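Local coordinates for protein glycosyl hydrolase (Rhizobium leguminosarum bv. trifolii, PDB 5NDX) that probably hydrolyses O-glycosidic bonds as a family 39 glycoside hydrolase, a bacterial orthologue of human alpha-L-iduronidase, at residues A[218-223]-A[263-268]; A[356-361]-A[541-546]; A[12-17]-A[376-381]. The protein carries 2 engineered substitutions. All blocks are in the same frame, centred on the assembly; numbering follows the deposited sequence.

Interaction 1 of 3, residues A[218-223]-A[263-268]. With 8U8 ((2~{R},3~{S},4~{S},5~{R},6~{S})-6-(4-methyl-2-oxidanylidene-chromen-7-yl)oxy-3,4,5-tris(oxidanyl)oxane-2-carboxylic acid), chain M.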
loop_
_atom_site.group_PDB
_atom_site.type_symbol
_atom_site.label_atom_id
_atom_site.label_comp_id
_atom_site.label_asym_id
_atom_site.label_seq_id
_atom_site.Cartn_x
_atom_site.Cartn_y
_atom_site.Cartn_z
ATOM N N SER A 218 14.884 -0.426 -11.422
ATOM C CA SER A 218 14.301 0.199 -10.259
ATOM C C SER A 218 15.155 1.325 -9.707
ATOM O O SER A 218 16.384 1.193 -9.597
ATOM C CB SER A 218 14.010 -0.823 -9.160
ATOM O OG SER A 218 15.179 -1.443 -8.743
ATOM N N ILE A 219 14.481 2.410 -9.342
ATOM C CA ILE A 219 15.061 3.547 -8.646
ATOM C C ILE A 219 14.121 4.020 -7.537
ATOM O O ILE A 219 12.948 3.628 -7.550
ATOM C CB ILE A 219 15.281 4.717 -9.625
ATOM C CG1 ILE A 219 13.998 5.125 -10.319
ATOM C CG2 ILE A 219 16.311 4.330 -10.683
ATOM C CD1 ILE A 219 14.192 6.318 -11.240
ATOM N N HIS A 220 14.624 4.819 -6.580
ATOM C CA HIS A 220 13.765 5.584 -5.689
ATOM C C HIS A 220 13.791 7.053 -6.115
ATOM O O HIS A 220 14.854 7.642 -6.264
ATOM C CB HIS A 220 14.177 5.719 -4.204
ATOM C CG HIS A 220 14.915 4.600 -3.620
ATOM N ND1 HIS A 220 14.728 3.297 -4.006
ATOM C CD2 HIS A 220 15.800 4.577 -2.603
ATOM C CE1 HIS A 220 15.452 2.506 -3.247
ATOM N NE2 HIS A 220 16.151 3.259 -2.425
ATOM N N GLU A 221 12.623 7.628 -6.189
ATOM C CA GLU A 221 12.462 9.061 -6.429
ATOM C C GLU A 221 11.347 9.551 -5.515
ATOM O O GLU A 221 10.217 9.039 -5.554
ATOM C CB GLU A 221 12.135 9.355 -7.900
ATOM C CG GLU A 221 13.220 8.983 -8.928
ATOM C CD GLU A 221 14.516 9.795 -8.783
ATOM O OE1 GLU A 221 14.561 10.743 -7.936
ATOM O OE2 GLU A 221 15.513 9.470 -9.504
ATOM N N LYS A 222 11.682 10.533 -4.704
ATOM C CA LYS A 222 10.820 11.092 -3.679
ATOM C C LYS A 222 10.575 12.556 -3.889
ATOM O O LYS A 222 11.294 13.239 -4.617
ATOM C CB LYS A 222 11.430 10.835 -2.303
ATOM C CG LYS A 222 11.716 9.355 -2.111
ATOM C CD LYS A 222 11.766 8.933 -0.650
ATOM C CE LYS A 222 12.306 7.503 -0.416
ATOM N NZ LYS A 222 11.756 6.873 0.838
ATOM N N GLY A 223 9.520 13.043 -3.263
ATOM C CA GLY A 223 9.042 14.390 -3.554
ATOM C C GLY A 223 9.894 15.557 -3.064
ATOM O O GLY A 223 9.934 16.604 -3.684
ATOM N N ASN A 263 9.562 2.542 -9.527
ATOM C CA ASN A 263 9.954 3.400 -8.412
ATOM C C ASN A 263 9.634 2.599 -7.147
ATOM O O ASN A 263 8.496 2.505 -6.752
ATOM C CB ASN A 263 9.232 4.713 -8.446
ATOM C CG ASN A 263 9.707 5.698 -7.393
ATOM O OD1 ASN A 263 10.320 5.340 -6.380
ATOM N ND2 ASN A 263 9.357 6.948 -7.604
ATOM N N ASP A 264 10.665 2.070 -6.507
ATOM C CA ASP A 264 10.511 1.130 -5.407
ATOM C C ASP A 264 10.365 1.803 -4.033
ATOM O O ASP A 264 10.222 1.108 -3.011
ATOM C CB ASP A 264 11.666 0.060 -5.444
ATOM C CG ASP A 264 13.063 0.665 -5.307
ATOM O OD1 ASP A 264 13.200 1.921 -5.096
ATOM O OD2 ASP A 264 14.055 -0.103 -5.366
ATOM N N GLU A 265 10.432 3.133 -3.997
ATOM C CA GLU A 265 10.231 3.888 -2.763
ATOM C C GLU A 265 9.771 5.284 -3.081
ATOM O O GLU A 265 10.578 6.226 -3.130
ATOM C CB GLU A 265 11.534 4.013 -1.961
ATOM C CG GLU A 265 11.763 2.948 -0.955
ATOM C CD GLU A 265 13.020 3.201 -0.147
ATOM O OE1 GLU A 265 13.145 4.302 0.446
ATOM O OE2 GLU A 265 13.852 2.282 -0.072
ATOM N N CYS A 266 8.496 5.441 -3.322
ATOM C CA CYS A 266 8.028 6.688 -3.818
ATOM C C CYS A 266 7.227 7.359 -2.694
ATOM O O CYS A 266 6.067 7.035 -2.507
ATOM C CB CYS A 266 7.207 6.450 -5.035
ATOM S SG CYS A 266 6.557 7.944 -5.799
ATOM N N ASP A 267 7.880 8.217 -1.923
ATOM C CA ASP A 267 7.245 8.912 -0.814
ATOM C C ASP A 267 7.309 10.428 -1.056
ATOM O O ASP A 267 8.192 10.910 -1.743
ATOM C CB ASP A 267 7.926 8.521 0.520
ATOM C CG ASP A 267 7.977 6.991 0.712
ATOM O OD1 ASP A 267 6.901 6.349 0.948
ATOM O OD2 ASP A 267 9.100 6.451 0.601
ATOM N N PRO A 268 6.368 11.171 -0.499
ATOM C CA PRO A 268 6.404 12.612 -0.740
ATOM C C PRO A 268 7.593 13.300 -0.099
ATOM O O PRO A 268 8.084 14.297 -0.625
ATOM C CB PRO A 268 5.075 13.112 -0.187
ATOM C CG PRO A 268 4.384 11.937 0.402
ATOM C CD PRO A 268 5.159 10.720 0.201
HETATM C C15 8U8 M . 21.650 8.380 3.292
HETATM C C13 8U8 M . 20.904 8.606 2.113
HETATM C C14 8U8 M . 21.479 9.373 1.096
HETATM C C16 8U8 M . 20.791 9.589 -0.101
HETATM O O9 8U8 M . 21.347 10.300 -0.936
HETATM O O8 8U8 M . 19.527 9.069 -0.305
HETATM C C11 8U8 M . 18.981 8.216 0.623
HETATM C C10 8U8 M . 17.763 7.594 0.331
HETATM C C12 8U8 M . 19.658 7.986 1.851
HETATM C C7 8U8 M . 19.074 7.080 2.757
HETATM C C8 8U8 M . 17.858 6.456 2.459
HETATM C C9 8U8 M . 17.185 6.714 1.253
HETATM O O2 8U8 M . 16.002 6.095 0.899
HETATM C C5 8U8 M . 15.017 5.561 1.868
HETATM O O1 8U8 M . 14.770 6.559 2.871
HETATM C C1 8U8 M . 14.156 6.171 4.038
HETATM C C6 8U8 M . 13.292 7.267 4.300
HETATM O O7 8U8 M . 12.998 7.452 5.475
HETATM O O6 8U8 M . 12.906 7.894 3.330
HETATM C C2 8U8 M . 13.226 4.921 3.966
HETATM O O5 8U8 M . 11.977 5.305 3.354
HETATM C C3 8U8 M . 13.895 3.674 3.238
HETATM O O4 8U8 M . 14.112 2.658 4.155
HETATM C C4 8U8 M . 15.228 4.067 2.526
HETATM O O3 8U8 M . 15.600 2.966 1.601
#

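Interaction 2 of 3, residues A[356-361]-A[541-546]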
loop_
_atom_site.group_PDB
_atom_site.type_symbol
_atom_site.label_atom_id
_atom_site.label_comp_id
_atom_site.label_asym_id
_atom_site.label_seq_id
_atom_site.Cartn_x
_atom_site.Cartn_y
_atom_site.Cartn_z
ATOM N N PRO A 356 4.810 -5.402 25.459
ATOM C CA PRO A 356 3.926 -4.303 25.843
ATOM C C PRO A 356 2.611 -4.275 25.026
ATOM O O PRO A 356 2.636 -4.482 23.837
ATOM C CB PRO A 356 4.782 -3.071 25.588
ATOM C CG PRO A 356 6.185 -3.573 25.763
ATOM C CD PRO A 356 6.178 -4.941 25.171
ATOM N N PRO A 357 1.479 -4.059 25.683
ATOM C CA PRO A 357 0.221 -3.957 24.968
ATOM C C PRO A 357 0.152 -2.653 24.084
ATOM O O PRO A 357 1.012 -1.773 24.213
ATOM C CB PRO A 357 -0.803 -3.938 26.092
ATOM C CG PRO A 357 -0.097 -3.327 27.235
ATOM C CD PRO A 357 1.346 -3.716 27.116
ATOM N N PHE A 358 -0.803 -2.587 23.148
ATOM C CA PHE A 358 -0.808 -1.507 22.159
ATOM C C PHE A 358 -2.119 -1.458 21.454
ATOM O O PHE A 358 -2.846 -2.451 21.416
ATOM C CB PHE A 358 0.326 -1.651 21.103
ATOM C CG PHE A 358 0.124 -2.810 20.161
ATOM C CD1 PHE A 358 0.450 -4.115 20.557
ATOM C CD2 PHE A 358 -0.438 -2.624 18.904
ATOM C CE1 PHE A 358 0.204 -5.193 19.713
ATOM C CE2 PHE A 358 -0.676 -3.688 18.075
ATOM C CZ PHE A 358 -0.348 -4.973 18.468
ATOM N N ASP A 359 -2.389 -0.292 20.887
ATOM C CA ASP A 359 -3.456 -0.078 19.953
ATOM C C ASP A 359 -2.876 0.656 18.752
ATOM O O ASP A 359 -2.032 1.573 18.900
ATOM C CB ASP A 359 -4.576 0.717 20.600
ATOM C CG ASP A 359 -5.459 -0.141 21.502
ATOM O OD1 ASP A 359 -6.309 -0.863 20.963
ATOM O OD2 ASP A 359 -5.299 -0.095 22.743
ATOM N N ILE A 360 -3.374 0.288 17.580
ATOM C CA ILE A 360 -3.051 0.989 16.351
ATOM C C ILE A 360 -4.318 1.484 15.675
ATOM O O ILE A 360 -5.336 0.790 15.624
ATOM C CB ILE A 360 -2.234 0.151 15.349
ATOM C CG1 ILE A 360 -2.856 -1.211 15.077
ATOM C CG2 ILE A 360 -0.824 0.042 15.875
ATOM C CD1 ILE A 360 -2.065 -2.042 14.089
ATOM N N ILE A 361 -4.222 2.724 15.177
ATOM C CA ILE A 361 -5.274 3.368 14.484
ATOM C C ILE A 361 -4.832 3.668 13.035
ATOM O O ILE A 361 -3.757 4.207 12.810
ATOM C CB ILE A 361 -5.657 4.653 15.214
ATOM C CG1 ILE A 361 -6.168 4.381 16.628
ATOM C CG2 ILE A 361 -6.706 5.417 14.450
ATOM C CD1 ILE A 361 -7.460 3.572 16.728
ATOM N N GLU A 541 -7.582 -13.559 16.335
ATOM C CA GLU A 541 -6.444 -13.630 17.238
ATOM C C GLU A 541 -6.538 -12.652 18.352
ATOM O O GLU A 541 -6.987 -11.505 18.158
ATOM C CB GLU A 541 -5.181 -13.305 16.523
ATOM C CG GLU A 541 -4.822 -14.349 15.528
ATOM C CD GLU A 541 -3.665 -13.894 14.733
ATOM O OE1 GLU A 541 -2.782 -13.255 15.334
ATOM O OE2 GLU A 541 -3.657 -14.148 13.512
ATOM N N ARG A 542 -5.953 -13.069 19.474
ATOM C CA ARG A 542 -5.935 -12.317 20.710
ATOM C C ARG A 542 -4.813 -11.282 20.764
ATOM O O ARG A 542 -3.676 -11.563 20.463
ATOM C CB ARG A 542 -5.796 -13.290 21.881
ATOM C CG ARG A 542 -5.634 -12.632 23.240
ATOM C CD ARG A 542 -6.103 -13.595 24.342
ATOM N NE ARG A 542 -5.974 -12.984 25.656
ATOM C CZ ARG A 542 -4.831 -12.892 26.341
ATOM N NH1 ARG A 542 -3.683 -13.352 25.862
ATOM N NH2 ARG A 542 -4.843 -12.295 27.527
ATOM N N TYR A 543 -5.153 -10.066 21.176
ATOM C CA TYR A 543 -4.159 -9.048 21.483
ATOM C C TYR A 543 -4.547 -8.384 22.768
ATOM O O TYR A 543 -5.697 -8.491 23.197
ATOM C CB TYR A 543 -4.108 -7.975 20.358
ATOM C CG TYR A 543 -3.487 -8.509 19.119
ATOM C CD1 TYR A 543 -2.121 -8.425 18.908
ATOM C CD2 TYR A 543 -4.247 -9.147 18.178
ATOM C CE1 TYR A 543 -1.537 -8.950 17.764
ATOM C CE2 TYR A 543 -3.668 -9.685 17.018
ATOM C CZ TYR A 543 -2.327 -9.554 16.810
ATOM O OH TYR A 543 -1.798 -10.068 15.678
ATOM N N LEU A 544 -3.593 -7.669 23.354
ATOM C CA LEU A 544 -3.899 -6.799 24.470
ATOM C C LEU A 544 -3.689 -5.341 24.049
ATOM O O LEU A 544 -2.597 -4.966 23.571
ATOM C CB LEU A 544 -3.023 -7.134 25.686
ATOM C CG LEU A 544 -3.237 -8.549 26.254
ATOM C CD1 LEU A 544 -2.230 -8.840 27.376
ATOM C CD2 LEU A 544 -4.657 -8.687 26.774
ATOM N N GLY A 545 -4.732 -4.543 24.250
ATOM C CA GLY A 545 -4.694 -3.102 24.043
ATOM C C GLY A 545 -4.130 -2.362 25.242
ATOM O O GLY A 545 -3.824 -2.969 26.266
ATOM N N LEU A 546 -3.985 -1.058 25.102
ATOM C CA LEU A 546 -3.502 -0.186 26.200
ATOM C C LEU A 546 -4.230 -0.476 27.486
ATOM O O LEU A 546 -5.440 -0.617 27.471
ATOM C CB LEU A 546 -3.761 1.279 25.892
ATOM C CG LEU A 546 -2.760 2.042 25.042
ATOM C CD1 LEU A 546 -2.914 3.537 25.355
ATOM C CD2 LEU A 546 -1.322 1.641 25.292
#

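Interaction 3 of 3, residues A[12-17]-A[376-381]. With SO4 (sulfate ion), chain K.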
loop_
_atom_site.group_PDB
_atom_site.type_symbol
_atom_site.label_atom_id
_atom_site.label_comp_id
_atom_site.label_asym_id
_atom_site.label_seq_id
_atom_site.Cartn_x
_atom_site.Cartn_y
_atom_site.Cartn_z
ATOM N N SER A 12 -19.391 3.818 -21.566
ATOM C CA SER A 12 -19.497 3.015 -22.796
ATOM C C SER A 12 -18.288 3.253 -23.675
ATOM O O SER A 12 -18.150 2.592 -24.683
ATOM C CB SER A 12 -20.800 3.328 -23.566
ATOM O OG SER A 12 -20.738 4.627 -24.158
ATOM N N GLU A 13 -17.415 4.198 -23.338
ATOM C CA GLU A 13 -16.267 4.407 -24.161
ATOM C C GLU A 13 -14.894 4.143 -23.488
ATOM O O GLU A 13 -14.356 5.013 -22.766
ATOM C CB GLU A 13 -16.322 5.802 -24.716
ATOM C CG GLU A 13 -15.109 6.057 -25.597
ATOM C CD GLU A 13 -15.485 6.713 -26.886
ATOM O OE1 GLU A 13 -16.426 6.179 -27.559
ATOM O OE2 GLU A 13 -14.844 7.748 -27.183
ATOM N N ALA A 14 -14.321 2.983 -23.794
ATOM C CA ALA A 14 -13.014 2.535 -23.323
ATOM C C ALA A 14 -11.907 3.272 -24.043
ATOM O O ALA A 14 -11.942 3.402 -25.252
ATOM C CB ALA A 14 -12.874 1.029 -23.554
ATOM N N VAL A 15 -10.952 3.811 -23.291
ATOM C CA VAL A 15 -9.826 4.546 -23.846
ATOM C C VAL A 15 -8.574 3.661 -23.919
ATOM O O VAL A 15 -7.870 3.697 -24.909
ATOM C CB VAL A 15 -9.533 5.837 -23.039
ATOM C CG1 VAL A 15 -8.298 6.569 -23.573
ATOM C CG2 VAL A 15 -10.719 6.785 -23.105
ATOM N N ARG A 16 -8.290 2.905 -22.849
ATOM C CA ARG A 16 -7.122 2.061 -22.717
ATOM C C ARG A 16 -7.264 1.167 -21.456
ATOM O O ARG A 16 -8.109 1.428 -20.597
ATOM C CB ARG A 16 -5.848 2.925 -22.630
ATOM C CG ARG A 16 -5.870 3.989 -21.563
ATOM C CD ARG A 16 -4.485 4.625 -21.368
ATOM N NE ARG A 16 -4.681 5.758 -20.488
ATOM C CZ ARG A 16 -4.386 5.844 -19.183
ATOM N NH1 ARG A 16 -3.759 4.896 -18.521
ATOM N NH2 ARG A 16 -4.716 6.953 -18.564
ATOM N N PRO A 17 -6.444 0.117 -21.343
ATOM C CA PRO A 17 -6.412 -0.613 -20.086
ATOM C C PRO A 17 -5.907 0.262 -18.925
ATOM O O PRO A 17 -5.244 1.267 -19.140
ATOM C CB PRO A 17 -5.403 -1.752 -20.348
ATOM C CG PRO A 17 -5.184 -1.786 -21.850
ATOM C CD PRO A 17 -5.419 -0.369 -22.291
ATOM N N GLY A 376 -11.180 0.078 -11.382
ATOM C CA GLY A 376 -11.386 -0.926 -12.396
ATOM C C GLY A 376 -10.215 -1.155 -13.320
ATOM O O GLY A 376 -9.102 -0.765 -13.010
ATOM N N ASP A 377 -10.479 -1.798 -14.467
ATOM C CA ASP A 377 -9.389 -2.289 -15.321
ATOM C C ASP A 377 -9.367 -1.585 -16.678
ATOM O O ASP A 377 -8.558 -1.928 -17.554
ATOM C CB ASP A 377 -9.477 -3.797 -15.498
ATOM C CG ASP A 377 -10.758 -4.224 -16.277
ATOM O OD1 ASP A 377 -11.580 -3.376 -16.767
ATOM O OD2 ASP A 377 -10.952 -5.447 -16.361
ATOM N N THR A 378 -10.229 -0.593 -16.862
ATOM C CA THR A 378 -10.282 0.109 -18.132
ATOM C C THR A 378 -10.516 1.593 -17.891
ATOM O O THR A 378 -11.402 1.945 -17.128
ATOM C CB THR A 378 -11.434 -0.474 -19.003
ATOM O OG1 THR A 378 -11.307 -1.898 -19.107
ATOM C CG2 THR A 378 -11.363 0.054 -20.341
ATOM N N VAL A 379 -9.745 2.460 -18.538
ATOM C CA VAL A 379 -9.997 3.907 -18.477
ATOM C C VAL A 379 -11.173 4.275 -19.377
ATOM O O VAL A 379 -11.253 3.817 -20.489
ATOM C CB VAL A 379 -8.744 4.702 -18.842
ATOM C CG1 VAL A 379 -9.015 6.199 -18.839
ATOM C CG2 VAL A 379 -7.605 4.365 -17.870
ATOM N N CYS A 380 -12.100 5.061 -18.864
ATOM C CA CYS A 380 -13.243 5.606 -19.643
ATOM C C CYS A 380 -12.966 7.009 -20.092
ATOM O O CYS A 380 -12.211 7.734 -19.452
ATOM C CB CYS A 380 -14.459 5.857 -18.768
ATOM S SG CYS A 380 -15.014 4.516 -17.826
ATOM N N LYS A 381 -13.676 7.422 -21.114
ATOM C CA LYS A 381 -13.583 8.782 -21.625
ATOM C C LYS A 381 -14.194 9.760 -20.617
ATOM O O LYS A 381 -15.235 9.497 -20.018
ATOM C CB LYS A 381 -14.308 8.842 -22.951
ATOM C CG LYS A 381 -14.454 10.197 -23.630
ATOM C CD LYS A 381 -15.631 10.095 -24.638
ATOM C CE LYS A 381 -16.309 11.424 -24.988
ATOM N NZ LYS A 381 -15.410 12.215 -25.887
HETATM S S SO4 K . -6.121 8.830 -21.258
HETATM O O1 SO4 K . -7.498 9.366 -21.516
HETATM O O2 SO4 K . -5.119 9.380 -22.220
HETATM O O3 SO4 K . -6.102 7.360 -21.417
HETATM O O4 SO4 K . -5.759 9.174 -19.856
#

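Interaction 1 of 3, residues A[218-223]-A[263-268]
At the C-terminal ends of two neighbouring parallel strands of the TIM barrel, 216-219 and 261-263, the chains leaving the sheet stay zipped together and form part of the substrate site. The tight side is the backbone seam. Beyond the parallel Ile219-Asn263 bridge, marked by Asp264 N bonding to Ile219 O at 3.0 Å, the Asn263 amide, its CG anti to the backbone N (chi1 -174°), continues the seam by gripping Glu221. ND2 donates in its own plane, almost straight (175°), to a lone pair of Glu221 O, while OD1 accepts from Glu221 N and from Glu265 N, the latter closing an Asx turn. An amide suits this place because it both gives and takes. His220 ND1 is modelled only 2.3 Å from Asp264 OD1, on its syn lone pair, which fixes the ring's rotation; Glu265 CB lies over the ring face. The other side, carried by long side chains and not by main-chain pairing, lines the ligand pocket. In glycoside hydrolases of clan GH-A the nucleophile follows the seventh strand, consistent with Glu265 in that role; position 146, the predicted proton donor, is an engineered glutamine here. Glu265 OE2 accepts from O3 of 8U8 at 2.5 Å and also pairs with Arg57. Extended Lys222 joins Glu265 and Asp267 in a salt-bridge network that would favour ionised carboxylates: its NZ reaches the anti lone pair of Asp267 OD2 at 2.7 Å and O6 of 8U8 at 2.9 Å.

Interaction 2 of 3, residues A[356-361]-A[541-546]
Phe358 holds its CG in the crowded position between the backbone N and the carbonyl carbon (chi1 69°), so that although its CB starts out away from 541-546 the ring tip swings back to Tyr543. The CG of Tyr543 is anti to its own carbonyl carbon (chi1 -72°), and so is that of Asp359 (chi1 -79°), which brings the carboxylate of Asp359 to Gly545. The two aromatic side chains cross obliquely, and Phe358 CZ meets Tyr543 CD1 at 3.9 Å. Aromatic residues suit the site because their rings are long enough to meet in spite of that outward start. The main chains meet around Phe358, Leu544 and Gly545: Phe358 N donates to a lone pair of Leu544 O, 3.0 Å away in the carbonyl plane, and Gly545 CA makes a nearly straight C-H contact with Phe358 O. With the strand directions about perpendicular, this is a crossing and not a continued sheet. Strand 536-545 is the first of a three-stranded sheet that, with a four-stranded partner, has the topology of a fibronectin type III-like domain; strand 358-362 pairs instead with 326-330. Gly545 lacks a side chain, and the carboxylate uses that room: Asp359 OD2 lies 3.3 Å from Gly545 CA. The same oxygen accepts Leu546 N at 2.9 Å, the N-H coming from above the carboxylate plane. OD2 also pairs with Arg549, and OD1 with Arg487 of helix 480-489; Glu551 lies close by, but the two arginines would offset its charge and favour the ionised form of Asp359. On the more exposed flank Pro357 presses its CB against the CB of Leu544 at 3.9 Å, and that same Pro357 CB lies 3.2 Å from Gly545 O.

Interaction 3 of 3, residues A[12-17]-A[376-381]
Three backbone hydrogen bonds tie 13-15 and the residue after it to strand 378-381, antiparallel but strongly skewed, with 120° between the strand directions. The bond from Val15 N to Val379 O (2.8 Å) is almost straight (170°); Val379 N reaches Arg16 O, also 2.8 Å, nearly along the C=O axis; and Lys381 N bonds to Glu13 O at 3.0 Å. The apolar contacts use small and branched groups that fit close to a backbone: Ala14 CB rests against Thr378 CG2 at 3.7 Å, and Val15 lays its CG2 alongside Lys381. Among the charged groups, Glu13 and Lys381 cross obliquely, OE2 touching the lysine CD while OE2 and NZ are not in contact. The chain of Arg16, extended from CG to NE, runs beside Val379, whose CG2 sits 3.8 Å above the centre of the guanidinium. The guanidinium edge grips a sulfate, probably from the crystallisation liquor: NH2 bonds O4 at 2.8 Å, and NE is modelled very close to O3. Arg16 NH2 also forms a salt bridge with Asp296 of barrel helix 282-300, while strand 378-385 lies between strands 4-10 and 395-401 in the nine-stranded sheet.

In the fold
Interaction 1 is the most central, at the C-terminal mouth of the eight-stranded parallel barrel; interactions 2 and 3 lie towards opposite sides of the chain's centre, their own centres 43 Å apart. From interaction 1, the centres of 2 and 3 are 32 and 27 Å away, and none touches another. Along the sequence 12-17 comes first, then both segments of interaction 1, then 356-361, 376-381 and finally 541-546. After the barrel, strand 378-385 thus returns to the N-terminal end of the chain, beside strand 4-10 of the nine-stranded sheet. Interaction 2 joins the late fibronectin-like region to the strand pair 326-330 and 358-362. Of the three, only interaction 1 binds 8U8; the others connect parts of the beta-rich surroundings.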